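Surface presentation of antigens protein SpaK (Salmonella typhimurium, PDB 2FM8) stores type III secretion effectors, including SopA, SopE, SopE2 and SipA, in the bacterial cytoplasm in a secretion-competent state, ready for delivery into host cells. Local coordinates at residues H3-I6 with A7-V10; Y125-V128 with F129-L133. All coordinates share one frame; numbering follows the deposited sequence.

Contact 1: H3-I6 with A7-V10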
# COMPACT_ATOMS: atom_id res chain seq x y z
N HIS A 3 -25.31 -6.81 27.79
CA HIS A 3 -26.12 -5.82 28.48
C HIS A 3 -25.48 -4.43 28.29
O HIS A 3 -25.90 -3.46 28.93
CB HIS A 3 -26.17 -6.19 29.97
CG HIS A 3 -27.35 -5.64 30.72
ND1 HIS A 3 -27.29 -4.45 31.43
CD2 HIS A 3 -28.60 -6.12 30.89
CE1 HIS A 3 -28.46 -4.23 32.00
NE2 HIS A 3 -29.28 -5.23 31.69
N LEU A 4 -24.48 -4.32 27.40
CA LEU A 4 -23.64 -3.10 27.34
C LEU A 4 -24.39 -1.89 26.80
O LEU A 4 -24.94 -1.94 25.70
CB LEU A 4 -22.38 -3.31 26.48
CG LEU A 4 -21.52 -2.03 26.34
CD1 LEU A 4 -20.82 -1.69 27.65
CD2 LEU A 4 -20.51 -2.14 25.26
N ASP A 5 -24.39 -0.81 27.56
CA ASP A 5 -25.04 0.41 27.12
C ASP A 5 -23.95 1.39 26.72
O ASP A 5 -23.29 1.98 27.58
CB ASP A 5 -25.92 0.97 28.24
CG ASP A 5 -26.81 2.12 27.78
OD1 ASP A 5 -26.54 2.78 26.75
OD2 ASP A 5 -27.81 2.37 28.46
N ILE A 6 -23.74 1.54 25.41
CA ILE A 6 -22.65 2.38 24.90
C ILE A 6 -22.83 3.89 25.22
O ILE A 6 -21.88 4.58 25.59
CB ILE A 6 -22.36 2.09 23.39
CG1 ILE A 6 -21.04 2.74 22.95
CG2 ILE A 6 -23.48 2.57 22.49
CD1 ILE A 6 -19.83 2.24 23.70
N ALA A 7 -24.06 4.39 25.08
CA ALA A 7 -24.35 5.76 25.47
C ALA A 7 -23.95 6.00 26.93
O ALA A 7 -23.33 7.02 27.25
CB ALA A 7 -25.84 6.10 25.26
N GLU A 8 -24.26 5.07 27.82
CA GLU A 8 -23.96 5.30 29.23
C GLU A 8 -22.47 5.20 29.50
O GLU A 8 -21.93 5.95 30.35
CB GLU A 8 -24.77 4.41 30.16
CG GLU A 8 -26.21 4.90 30.40
CD GLU A 8 -26.38 6.46 30.55
OE1 GLU A 8 -25.69 7.09 31.40
OE2 GLU A 8 -27.22 7.03 29.80
N LEU A 9 -21.80 4.32 28.76
CA LEU A 9 -20.35 4.24 28.82
C LEU A 9 -19.68 5.55 28.37
O LEU A 9 -18.78 6.06 29.05
CB LEU A 9 -19.84 3.07 27.97
CG LEU A 9 -18.47 2.53 28.38
CD1 LEU A 9 -18.47 2.09 29.84
CD2 LEU A 9 -18.05 1.39 27.45
N VAL A 10 -20.12 6.07 27.22
CA VAL A 10 -19.59 7.30 26.66
C VAL A 10 -19.84 8.48 27.62
O VAL A 10 -18.95 9.27 27.90
CB VAL A 10 -20.21 7.57 25.27
CG1 VAL A 10 -19.95 8.99 24.80
CG2 VAL A 10 -19.66 6.57 24.24
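Asp5 meets Glu8 across the first turn of helix 6-17. Asp5 CB lies 4.1 Å from Glu8 CB, and Asp5 CG rests against CB and CG of Glu8. With CG anti to the backbone N (chi1 -170°), the Asp5 carboxylate folds forward over the start of the helix, where Asp5 OD1 accepts a weak hydrogen bond from Glu8 N at 3.4 Å. Asp5 OD2 instead lies alongside the aliphatic part of Glu8, 3.6 Å from Glu8 CG. The two carboxylates stand nearly perpendicular, 85° apart, and the Glu8 chain, bent at chi2, carries its own acid to a salt bridge with Arg11 in the next turn. Main-chain bonds from Leu9 N to Asp5 O and, at 2.8 Å, from Val10 N to Ile6 O open the regular helical pattern. On the apolar flank Leu4 CD1 touches Leu9 CD2 at 4.1 Å, the two side chains crossing at about a right angle, while Ile6 CG1 approaches Val10 CG2. Ile6 packs on Ile45, Val47 and Val52 of the sheet. The arrangement is that of an aspartate N-cap, here at the amino end of the chaperone's first helix.

Contact 2: Y125-V128 with F129-L133; sequences YLEV and FSRSL
Hydrogen bonds dominate the turn in which Tyr125-Val128 meets Phe129-Leu133. Phe129 N reaches Tyr125 O at 2.8 Å and almost straight (175°), and the same i to i+4 pattern runs on through Ser132 N to Val128 O. Leu126 O is gripped twice: Ser130 N and Ser130 OG, each 2.9 Å away, approach it from opposite faces of the carbonyl plane. Ser130 can do this because its OG sits between the backbone N and the carbonyl carbon (chi1 74°), which turns the hydroxyl back along the helix. Charge supplies a looser link. Glu127 and Arg131 run side by side, and OE1 of Glu127 lies over one face of the guanidinium, 3.9 Å from Arg131 NH2; this long salt bridge is purely electrostatic, with no N-H aimed at the oxygen. The apolar contact between side chains is Tyr125 CB against Phe129 CD2, 4.1 Å apart, where the edge of the Phe129 ring also comes up to Tyr125 O. Phe129 continues into the core between helix 62-78, where it meets Ile73, Thr76 and Ile77, and Leu100 of strand 97-103, while Ser132 OG bonds to Glu72 and Leu133 packs on Leu98 of that strand.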
# COMPACT_ATOMS: atom_id res chain seq x y z
N TYR A 125 -3.80 9.86 19.57
CA TYR A 125 -3.38 9.31 18.27
C TYR A 125 -4.03 10.02 17.11
O TYR A 125 -3.41 10.18 16.06
CB TYR A 125 -3.67 7.82 18.16
CG TYR A 125 -2.84 6.98 19.06
CD1 TYR A 125 -1.48 6.75 18.82
CD2 TYR A 125 -3.43 6.36 20.14
CE1 TYR A 125 -0.74 5.90 19.69
CE2 TYR A 125 -2.72 5.55 20.99
CZ TYR A 125 -1.41 5.33 20.78
OH TYR A 125 -0.80 4.50 21.71
N LEU A 126 -5.27 10.42 17.26
CA LEU A 126 -5.90 11.22 16.21
C LEU A 126 -5.10 12.49 15.90
O LEU A 126 -4.92 12.82 14.75
CB LEU A 126 -7.36 11.56 16.57
CG LEU A 126 -8.05 12.48 15.55
CD1 LEU A 126 -8.20 11.79 14.18
CD2 LEU A 126 -9.41 12.90 16.02
N GLU A 127 -4.64 13.21 16.92
CA GLU A 127 -3.79 14.37 16.72
C GLU A 127 -2.55 14.02 15.92
O GLU A 127 -2.21 14.69 14.95
CB GLU A 127 -3.33 14.99 18.05
CG GLU A 127 -4.09 16.19 18.39
CD GLU A 127 -3.67 16.85 19.72
OE1 GLU A 127 -3.44 18.07 19.68
OE2 GLU A 127 -3.58 16.16 20.75
N VAL A 128 -1.88 12.96 16.35
CA VAL A 128 -0.64 12.56 15.73
C VAL A 128 -0.81 12.07 14.29
O VAL A 128 -0.08 12.49 13.39
CB VAL A 128 0.06 11.53 16.68
CG1 VAL A 128 1.00 10.68 16.00
CG2 VAL A 128 0.74 12.31 17.84
N PHE A 129 -1.77 11.18 14.07
CA PHE A 129 -1.99 10.68 12.70
C PHE A 129 -2.47 11.81 11.78
O PHE A 129 -1.98 11.93 10.68
CB PHE A 129 -3.02 9.54 12.69
CG PHE A 129 -2.45 8.18 13.00
CD1 PHE A 129 -2.09 7.33 12.00
CD2 PHE A 129 -2.33 7.76 14.31
CE1 PHE A 129 -1.55 6.06 12.28
CE2 PHE A 129 -1.81 6.51 14.62
CZ PHE A 129 -1.41 5.66 13.61
N SER A 130 -3.40 12.64 12.23
CA SER A 130 -3.89 13.71 11.36
C SER A 130 -2.77 14.71 10.98
O SER A 130 -2.66 15.13 9.82
CB SER A 130 -5.14 14.40 11.97
OG SER A 130 -4.80 15.22 13.05
N ARG A 131 -1.90 15.03 11.93
CA ARG A 131 -0.74 15.89 11.65
C ARG A 131 0.28 15.22 10.74
O ARG A 131 0.88 15.88 9.89
CB ARG A 131 -0.08 16.35 12.97
CG ARG A 131 -0.93 17.33 13.76
CD ARG A 131 -0.51 17.46 15.19
NE ARG A 131 -1.20 18.58 15.82
CZ ARG A 131 -0.73 19.27 16.85
NH1 ARG A 131 0.43 18.97 17.43
NH2 ARG A 131 -1.41 20.32 17.29
N SER A 132 0.51 13.92 10.90
CA SER A 132 1.39 13.23 9.97
C SER A 132 0.85 13.24 8.53
O SER A 132 1.63 13.06 7.59
CB SER A 132 1.64 11.76 10.36
OG SER A 132 2.43 11.66 11.52
N LEU A 133 -0.47 13.41 8.37
CA LEU A 133 -1.10 13.43 7.03
C LEU A 133 -1.44 14.82 6.53
O LEU A 133 -2.18 14.99 5.57
CB LEU A 133 -2.33 12.56 7.01
CG LEU A 133 -1.97 11.08 7.09
CD1 LEU A 133 -3.16 10.31 7.58
CD2 LEU A 133 -1.47 10.50 5.78

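In the fold
Contact 1 opens helix 6-17 and contact 2 lies in the last turns of helix 112-132, so the pair marks the first and last helices of the chain. They lie on opposite sides of the chain's centre, with their own centres 27 Å apart and nearest atoms about 14 Å apart. The long C-terminal helix bridges this gap: Phe115, near its beginning, touches Leu9 and Val10 of contact 1, whereas its end forms contact 2. Both contacts also lean on the antiparallel sheet, through strands 43-48 and 51-57 for contact 1 and strand 97-103 for contact 2. Neither is touched by another protein chain of the assembly.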